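Local structure of putative phosphohistidine phosphatase, SixA (Nakamurella multipartita, 4HBZ) at residues A[63-69]-A[112-118]; A[18-24]-A[162-168]; A[27-31]-A[41-45]. The protein probably removes phosphate from phosphohistidine, as a SixA-like phosphatase of the histidine phosphatase superfamily (branch 1). All blocks are in the same frame, centred on the assembly; numbering follows the deposited sequence.

Interaction 1 (A[63-69]-A[112-118]); sequences VDVVVCS and ASTVLVV
Asp64 reaches across to the start of the neighbouring strand and takes two backbone N-H groups on a single oxygen. Its CG lies beside its own backbone N (chi1 -59°), which turns the carboxylate toward Ser113 and Thr114. Ser113 N approaches OD2 of Asp64 from above the carboxylate plane at 2.8 Å, whereas Thr114 N meets the same OD2 on the anti side, 18° out of that plane. A water bridges this OD2 to Thr114 OG1, so a third donor grips the oxygen. The return bond, Asp64 N to Thr114 O at 2.9 Å, ties the two segments together where strand 114-118 begins. Beyond it, strands 65-69 and 114-118 run parallel as adjacent members of the central sheet of the histidine phosphatase fold; their axes approach to 4.7 Å and differ by 10°. Leu116 N donates to Val65 O, Val67 N to Leu116 O and Val118 N to Val67 O, followed by Ser69 N to Val118 O, which is nearly straight. On the face bearing Val66, Leu116, Cys68 and Val118, Val63 CG1 lies 3.9 Å from Leu116 CB, the two side chains slanting across each other; Cys68 SG rests 4.0 Å from Val118 CB, and helix 72-81 covers part of this layer. On the other face Val65 CG2 packs against Ala112 CB at 3.9 Å. Further along, Ser69 OG is hydrogen-bonded to His120 NE2 and Ala71 N.

Interaction 2 (A[18-24]-A[162-168]); sequences GARTLVL and LSTTGAW
Leu162 pairs with Leu22 through both backbone bonds, Leu162 N to Leu22 O at 2.8 Å and Leu22 N to Leu162 O at 2.9 Å. Its CD1 extends to Leu24 CD1, the two side chains meeting at about a right angle, 3.8 Å apart, under helix 123-138. Ser163 occupies the non-hydrogen-bonded pair with Thr21; with OG anti to the backbone N (chi1 -177°), the hydroxyl comes 3.3 Å from Ala19 CB and near a water that also donates weakly to Arg20 O. Thr164 closes a second hydrogen-bonded pair, with Arg20, and Thr164 O receives Arg20 N at 2.7 Å. Strands 20-24 and 162-164 are thus antiparallel, at 147°, where the otherwise parallel core of the mixed sheet gives way to its antiparallel edge. Beyond the strand, Thr164 OG1 accepts from Gly166 N in an ST turn and is also bonded to Gly175 O, while a water links Thr165 O to Gly18 O. The chain then doubles back over Arg20: Ala167 CA sits over the centre of one face of the guanidinium. Trp168 completes the cover, its ring receiving Arg20 CD over one face, 3.7 Å from the five-membered-ring centroid in a CH-pi contact, with the guanidinium plane turned 85° to the ring. Thr21 O and Leu22 CB lie at the ring's edge, and Trp168 NE1 is hydrogen-bonded to Ala112 O.

Interaction 3 (A[27-31]-A[41-45]); sequences HAAAG and LTPDG
Ala30 and Leu41 bring their backbones together in a single bridge, with CA atoms 4.0 Å apart, and Thr42 N donates to Ala29 O at 3.0 Å with an angle of 164° at the hydrogen. That carbonyl also receives weak CA-H contacts from Leu41 and Gly45, so three donors of the turn entering the helix gather at it. Thr42 is the N-cap: its OG1 stands between the backbone N and the carbonyl carbon (chi1 64°), and there accepts Gly45 N at 3.0 Å. This puts CG2 beside the backbone N, where it packs 3.6 Å from Gly31 N and equally near Ala30 C. Leu41 makes its contact through CD2, which lies 3.3 Å from Ala28 O and 4.0 Å from Ala28 CB. The first turn of the helix comes close enough for Ala28 CB to lie 3.2 Å from Gly45 O. His27 uses its ND1-H on Ala28 O, with the acceptor only 3° out of the imidazole plane; this bond helps set the ring's rotation, and the ring meets that of His120 at a steep angle. The contact therefore joins the loop leaving strand 20-26 to the N-terminus of helix 43-59. Helix 72-81 flanks both pieces, with Thr77 OG1 bonded to Ala28 N, Gln76 OE1 to Leu41 N, and Arg73 beside Ala30.

In the fold
Interactions 1 and 2 share one sheet, their centres about 11 Å apart: strands 114-119 and 20-26 are neighbours, joined by Val117 N to Val23 O and Val23 N to Val115 O, both 2.8 Å and probable hydrogen bonds, and Val115 CG2 packs 3.4 Å from Trp168 CZ2. Interaction 3 lies beyond the C-terminal end of strand 20-26, its centre about 28 Å from that of interaction 2. It does not touch interaction 1 (centres about 20 Å, nearest atoms about 5 Å apart), yet His27 and Ser69 both meet His120. His27, after the first strand where the superfamily has its Arg-His-Gly motif, is probably the phosphate-accepting histidine, so the active site probably lies at this end of the sheet.

Interaction 1 (A[63-69]-A[112-118])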
loop_
_atom_site.group_PDB
_atom_site.type_symbol
_atom_site.label_atom_id
_atom_site.label_comp_id
_atom_site.label_asym_id
_atom_site.label_seq_id
_atom_site.Cartn_x
_atom_site.Cartn_y
_atom_site.Cartn_z
ATOM N N VAL A 63 -5.720 -11.081 -1.962
ATOM C CA VAL A 63 -5.561 -9.877 -2.776
ATOM C C VAL A 63 -6.107 -10.170 -4.182
ATOM O O VAL A 63 -5.788 -11.167 -4.808
ATOM C CB VAL A 63 -4.087 -9.420 -2.809
ATOM C CG1 VAL A 63 -3.857 -8.357 -3.865
ATOM C CG2 VAL A 63 -3.648 -8.934 -1.440
ATOM N N ASP A 64 -6.881 -9.212 -4.720
ATOM C CA ASP A 64 -7.437 -9.349 -6.066
ATOM C C ASP A 64 -6.562 -8.723 -7.139
ATOM O O ASP A 64 -6.456 -9.251 -8.261
ATOM C CB ASP A 64 -8.842 -8.770 -6.178
ATOM C CG ASP A 64 -9.805 -9.438 -5.227
ATOM O OD1 ASP A 64 -9.975 -10.696 -5.351
ATOM O OD2 ASP A 64 -10.343 -8.746 -4.325
ATOM N N VAL A 65 -5.963 -7.583 -6.808
ATOM C CA VAL A 65 -5.208 -6.765 -7.766
ATOM C C VAL A 65 -4.019 -6.134 -7.045
ATOM O O VAL A 65 -4.163 -5.668 -5.912
ATOM C CB VAL A 65 -6.106 -5.648 -8.344
ATOM C CG1 VAL A 65 -5.347 -4.751 -9.286
ATOM C CG2 VAL A 65 -7.325 -6.258 -9.040
ATOM N N VAL A 66 -2.853 -6.146 -7.688
ATOM C CA VAL A 66 -1.671 -5.484 -7.148
ATOM C C VAL A 66 -1.322 -4.388 -8.158
ATOM O O VAL A 66 -1.370 -4.611 -9.390
ATOM C CB VAL A 66 -0.481 -6.438 -7.051
ATOM C CG1 VAL A 66 0.718 -5.740 -6.437
ATOM C CG2 VAL A 66 -0.859 -7.629 -6.198
ATOM N N VAL A 67 -1.004 -3.208 -7.616
ATOM C CA VAL A 67 -0.383 -2.108 -8.396
ATOM C C VAL A 67 1.041 -1.991 -7.839
ATOM O O VAL A 67 1.227 -1.771 -6.615
ATOM C CB VAL A 67 -1.141 -0.778 -8.308
ATOM C CG1 VAL A 67 -0.589 0.175 -9.350
ATOM C CG2 VAL A 67 -2.668 -0.989 -8.478
ATOM N N CYS A 68 2.054 -2.134 -8.702
ATOM C CA CYS A 68 3.422 -2.266 -8.250
ATOM C C CYS A 68 4.378 -1.398 -9.055
ATOM O O CYS A 68 4.330 -1.401 -10.266
ATOM C CB CYS A 68 3.839 -3.734 -8.376
ATOM S SG CYS A 68 5.443 -4.180 -7.648
ATOM N N SER A 69 5.240 -0.661 -8.370
ATOM C CA SER A 69 6.348 0.023 -9.035
ATOM C C SER A 69 7.196 -0.955 -9.851
ATOM O O SER A 69 7.415 -2.101 -9.471
ATOM C CB SER A 69 7.227 0.684 -7.982
ATOM O OG SER A 69 8.408 1.174 -8.536
ATOM N N ALA A 112 -12.921 -5.468 -7.665
ATOM C CA ALA A 112 -11.865 -5.914 -6.723
ATOM C C ALA A 112 -12.261 -5.567 -5.311
ATOM O O ALA A 112 -12.734 -4.457 -5.035
ATOM C CB ALA A 112 -10.522 -5.289 -7.051
ATOM N N SER A 113 -12.101 -6.514 -4.397
ATOM C CA SER A 113 -12.396 -6.257 -2.994
ATOM C C SER A 113 -11.157 -5.856 -2.206
ATOM O O SER A 113 -11.246 -5.071 -1.245
ATOM C CB SER A 113 -13.049 -7.457 -2.339
ATOM O OG SER A 113 -14.223 -7.819 -3.035
ATOM N N THR A 114 -10.009 -6.383 -2.612
ATOM C CA THR A 114 -8.729 -6.175 -1.889
ATOM C C THR A 114 -7.642 -5.807 -2.899
ATOM O O THR A 114 -7.413 -6.534 -3.858
ATOM C CB THR A 114 -8.338 -7.448 -1.119
ATOM O OG1 THR A 114 -9.472 -7.879 -0.348
ATOM C CG2 THR A 114 -7.167 -7.253 -0.206
ATOM N N VAL A 115 -7.063 -4.648 -2.696
ATOM C CA VAL A 115 -5.979 -4.105 -3.539
ATOM C C VAL A 115 -4.715 -3.889 -2.745
ATOM O O VAL A 115 -4.763 -3.326 -1.677
ATOM C CB VAL A 115 -6.410 -2.799 -4.223
ATOM C CG1 VAL A 115 -5.276 -2.181 -4.979
ATOM C CG2 VAL A 115 -7.614 -3.015 -5.121
ATOM N N LEU A 116 -3.587 -4.360 -3.278
ATOM C CA LEU A 116 -2.277 -4.134 -2.706
ATOM C C LEU A 116 -1.505 -3.169 -3.606
ATOM O O LEU A 116 -1.426 -3.399 -4.814
ATOM C CB LEU A 116 -1.551 -5.481 -2.645
ATOM C CG LEU A 116 -0.061 -5.423 -2.242
ATOM C CD1 LEU A 116 0.156 -4.828 -0.844
ATOM C CD2 LEU A 116 0.595 -6.812 -2.321
ATOM N N VAL A 117 -0.875 -2.194 -2.996
ATOM C CA VAL A 117 0.020 -1.256 -3.667
ATOM C C VAL A 117 1.419 -1.466 -3.131
ATOM O O VAL A 117 1.594 -1.419 -1.929
ATOM C CB VAL A 117 -0.401 0.201 -3.448
ATOM C CG1 VAL A 117 0.536 1.202 -4.132
ATOM C CG2 VAL A 117 -1.858 0.430 -3.900
ATOM N N VAL A 118 2.420 -1.705 -3.990
ATOM C CA VAL A 118 3.799 -1.861 -3.561
ATOM C C VAL A 118 4.604 -0.730 -4.190
ATOM O O VAL A 118 4.771 -0.642 -5.405
ATOM C CB VAL A 118 4.354 -3.245 -3.962
ATOM C CG1 VAL A 118 5.745 -3.427 -3.360
ATOM C CG2 VAL A 118 3.422 -4.396 -3.483
HETATM O O HOH W 1 -10.455 -10.052 -1.883
#

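Interaction 2 (A[18-24]-A[162-168])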
loop_
_atom_site.group_PDB
_atom_site.type_symbol
_atom_site.label_atom_id
_atom_site.label_comp_id
_atom_site.label_asym_id
_atom_site.label_seq_id
_atom_site.Cartn_x
_atom_site.Cartn_y
_atom_site.Cartn_z
ATOM N N GLY A 18 -20.707 -2.660 1.819
ATOM C CA GLY A 18 -19.540 -3.433 2.010
ATOM C C GLY A 18 -18.293 -2.580 1.856
ATOM O O GLY A 18 -18.290 -1.580 1.114
ATOM N N ALA A 19 -17.276 -2.945 2.576
ATOM C CA ALA A 19 -16.041 -2.208 2.587
ATOM C C ALA A 19 -15.009 -2.890 1.702
ATOM O O ALA A 19 -14.919 -4.133 1.633
ATOM C CB ALA A 19 -15.527 -2.152 3.992
ATOM N N ARG A 20 -14.185 -2.084 1.087
ATOM C CA ARG A 20 -13.047 -2.535 0.322
ATOM C C ARG A 20 -11.798 -2.390 1.165
ATOM O O ARG A 20 -11.756 -1.524 2.059
ATOM C CB ARG A 20 -12.946 -1.695 -0.933
ATOM C CG ARG A 20 -14.040 -2.030 -1.910
ATOM C CD ARG A 20 -14.087 -1.029 -3.033
ATOM N NE ARG A 20 -15.184 -1.391 -3.911
ATOM C CZ ARG A 20 -16.452 -1.118 -3.624
ATOM N NH1 ARG A 20 -16.770 -0.510 -2.468
ATOM N NH2 ARG A 20 -17.400 -1.475 -4.465
ATOM N N THR A 21 -10.799 -3.241 0.908
ATOM C CA THR A 21 -9.561 -3.258 1.693
ATOM C C THR A 21 -8.395 -2.851 0.817
ATOM O O THR A 21 -8.192 -3.420 -0.255
ATOM C CB THR A 21 -9.289 -4.651 2.247
ATOM O OG1 THR A 21 -10.401 -5.061 3.106
ATOM C CG2 THR A 21 -8.009 -4.717 2.993
ATOM N N LEU A 22 -7.688 -1.849 1.271
ATOM C CA LEU A 22 -6.515 -1.334 0.605
ATOM C C LEU A 22 -5.272 -1.555 1.430
ATOM O O LEU A 22 -5.254 -1.236 2.620
ATOM C CB LEU A 22 -6.675 0.171 0.382
ATOM C CG LEU A 22 -5.522 0.888 -0.275
ATOM C CD1 LEU A 22 -5.302 0.392 -1.686
ATOM C CD2 LEU A 22 -5.741 2.415 -0.282
ATOM N N VAL A 23 -4.243 -2.148 0.846
ATOM C CA VAL A 23 -2.982 -2.390 1.536
ATOM C C VAL A 23 -1.925 -1.532 0.832
ATOM O O VAL A 23 -1.726 -1.669 -0.394
ATOM C CB VAL A 23 -2.543 -3.862 1.495
ATOM C CG1 VAL A 23 -1.256 -4.017 2.299
ATOM C CG2 VAL A 23 -3.642 -4.735 2.084
ATOM N N LEU A 24 -1.311 -0.634 1.579
ATOM C CA LEU A 24 -0.273 0.237 1.091
ATOM C C LEU A 24 1.066 -0.213 1.650
ATOM O O LEU A 24 1.263 -0.105 2.854
ATOM C CB LEU A 24 -0.551 1.683 1.450
ATOM C CG LEU A 24 -1.799 2.356 0.919
ATOM C CD1 LEU A 24 -1.935 3.757 1.436
ATOM C CD2 LEU A 24 -1.797 2.273 -0.617
ATOM N N LEU A 162 -6.076 -0.356 5.158
ATOM C CA LEU A 162 -7.141 0.605 5.251
ATOM C C LEU A 162 -8.429 0.044 4.671
ATOM O O LEU A 162 -8.392 -0.890 3.900
ATOM C CB LEU A 162 -6.778 1.903 4.525
ATOM C CG LEU A 162 -5.457 2.550 4.932
ATOM C CD1 LEU A 162 -4.341 2.167 3.979
ATOM C CD2 LEU A 162 -5.583 4.066 5.022
ATOM N N SER A 163 -9.558 0.617 5.079
ATOM C CA SER A 163 -10.848 0.164 4.636
ATOM C C SER A 163 -11.633 1.384 4.164
ATOM O O SER A 163 -11.641 2.441 4.820
ATOM C CB SER A 163 -11.571 -0.487 5.814
ATOM O OG SER A 163 -12.786 -0.986 5.379
ATOM N N THR A 164 -12.359 1.186 3.059
ATOM C CA THR A 164 -13.202 2.266 2.487
ATOM C C THR A 164 -14.538 1.691 2.069
ATOM O O THR A 164 -14.622 0.580 1.516
ATOM C CB THR A 164 -12.519 3.008 1.337
ATOM O OG1 THR A 164 -13.319 4.154 0.941
ATOM C CG2 THR A 164 -12.281 2.165 0.141
ATOM N N THR A 165 -15.588 2.492 2.219
ATOM C CA THR A 165 -16.841 2.133 1.610
ATOM C C THR A 165 -17.024 2.720 0.230
ATOM O O THR A 165 -18.002 2.342 -0.443
ATOM C CB THR A 165 -18.038 2.494 2.481
ATOM O OG1 THR A 165 -18.049 3.906 2.730
ATOM C CG2 THR A 165 -17.988 1.677 3.772
ATOM N N GLY A 166 -16.140 3.609 -0.171
ATOM C CA GLY A 166 -16.221 4.174 -1.514
ATOM C C GLY A 166 -15.759 3.203 -2.568
ATOM O O GLY A 166 -14.980 2.258 -2.307
ATOM N N ALA A 167 -16.267 3.372 -3.775
ATOM C CA ALA A 167 -15.710 2.691 -4.949
ATOM C C ALA A 167 -14.255 3.042 -5.119
ATOM O O ALA A 167 -13.799 4.158 -4.732
ATOM C CB ALA A 167 -16.473 3.167 -6.171
ATOM N N TRP A 168 -13.455 2.164 -5.724
ATOM C CA TRP A 168 -12.064 2.510 -5.976
ATOM C C TRP A 168 -11.887 3.835 -6.719
ATOM O O TRP A 168 -10.958 4.592 -6.403
ATOM C CB TRP A 168 -11.295 1.388 -6.698
ATOM C CG TRP A 168 -11.168 0.136 -5.893
ATOM C CD1 TRP A 168 -11.703 -1.057 -6.174
ATOM C CD2 TRP A 168 -10.489 0.005 -4.615
ATOM N NE1 TRP A 168 -11.363 -1.964 -5.186
ATOM C CE2 TRP A 168 -10.641 -1.341 -4.205
ATOM C CE3 TRP A 168 -9.796 0.877 -3.800
ATOM C CZ2 TRP A 168 -10.037 -1.817 -3.033
ATOM C CZ3 TRP A 168 -9.231 0.404 -2.609
ATOM C CH2 TRP A 168 -9.372 -0.922 -2.253
HETATM O O HOH W 2 -19.853 0.108 -0.027
HETATM O O HOH W 3 -12.289 -3.779 4.524
#

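Interaction 3 (A[27-31]-A[41-45])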
loop_
_atom_site.group_PDB
_atom_site.type_symbol
_atom_site.label_atom_id
_atom_site.label_comp_id
_atom_site.label_asym_id
_atom_site.label_seq_id
_atom_site.Cartn_x
_atom_site.Cartn_y
_atom_site.Cartn_z
ATOM N N HIS A 27 8.261 -1.061 -0.211
ATOM C CA HIS A 27 9.168 -2.165 -0.509
ATOM C C HIS A 27 10.113 -2.421 0.669
ATOM O O HIS A 27 10.466 -1.521 1.435
ATOM C CB HIS A 27 9.992 -1.914 -1.776
ATOM C CG HIS A 27 10.926 -0.767 -1.670
ATOM N ND1 HIS A 27 12.131 -0.831 -1.006
ATOM C CD2 HIS A 27 10.802 0.514 -2.116
ATOM C CE1 HIS A 27 12.699 0.353 -1.038
ATOM N NE2 HIS A 27 11.920 1.186 -1.712
ATOM N N ALA A 28 10.587 -3.653 0.706
ATOM C CA ALA A 28 11.542 -4.061 1.737
ATOM C C ALA A 28 12.938 -3.559 1.436
ATOM O O ALA A 28 13.215 -2.980 0.384
ATOM C CB ALA A 28 11.493 -5.541 1.923
ATOM N N ALA A 29 13.823 -3.706 2.410
ATOM C CA ALA A 29 15.153 -3.094 2.377
ATOM C C ALA A 29 15.956 -3.550 1.173
ATOM O O ALA A 29 15.978 -4.763 0.832
ATOM C CB ALA A 29 15.893 -3.394 3.659
ATOM N N ALA A 30 16.614 -2.598 0.521
ATOM C CA ALA A 30 17.330 -2.855 -0.705
ATOM C C ALA A 30 18.796 -2.412 -0.648
ATOM O O ALA A 30 19.197 -1.608 0.189
ATOM C CB ALA A 30 16.600 -2.160 -1.861
ATOM N N GLY A 31 19.579 -3.065 -1.472
ATOM C CA GLY A 31 21.019 -2.888 -1.491
ATOM C C GLY A 31 21.449 -1.927 -2.551
ATOM O O GLY A 31 20.705 -1.026 -2.951
ATOM N N LEU A 41 16.603 -6.422 -3.398
ATOM C CA LEU A 41 16.453 -6.560 -1.958
ATOM C C LEU A 41 17.729 -7.135 -1.338
ATOM O O LEU A 41 18.451 -7.973 -1.950
ATOM C CB LEU A 41 15.326 -7.500 -1.606
ATOM C CG LEU A 41 13.908 -7.005 -2.005
ATOM C CD1 LEU A 41 12.869 -8.067 -1.592
ATOM C CD2 LEU A 41 13.617 -5.632 -1.491
ATOM N N THR A 42 17.977 -6.734 -0.110
ATOM C CA THR A 42 19.030 -7.394 0.676
ATOM C C THR A 42 18.474 -8.706 1.228
ATOM O O THR A 42 17.257 -8.951 1.182
ATOM C CB THR A 42 19.450 -6.518 1.862
ATOM O OG1 THR A 42 18.339 -6.383 2.734
ATOM C CG2 THR A 42 19.936 -5.158 1.413
ATOM N N PRO A 43 19.349 -9.580 1.787
ATOM C CA PRO A 43 18.782 -10.761 2.417
ATOM C C PRO A 43 17.808 -10.455 3.543
ATOM O O PRO A 43 16.798 -11.170 3.690
ATOM C CB PRO A 43 20.014 -11.529 2.884
ATOM C CG PRO A 43 21.109 -11.088 1.900
ATOM C CD PRO A 43 20.802 -9.663 1.577
ATOM N N ASP A 44 18.067 -9.430 4.319
ATOM C CA ASP A 44 17.095 -9.045 5.362
ATOM C C ASP A 44 15.809 -8.519 4.725
ATOM O O ASP A 44 14.711 -8.803 5.228
ATOM C CB ASP A 44 17.668 -7.981 6.289
ATOM C CG ASP A 44 18.727 -8.522 7.271
ATOM O OD1 ASP A 44 18.771 -9.717 7.580
ATOM O OD2 ASP A 44 19.505 -7.683 7.740
ATOM N N GLY A 45 15.898 -7.812 3.593
ATOM C CA GLY A 45 14.680 -7.321 2.937
ATOM C C GLY A 45 13.840 -8.473 2.394
ATOM O O GLY A 45 12.620 -8.492 2.504
#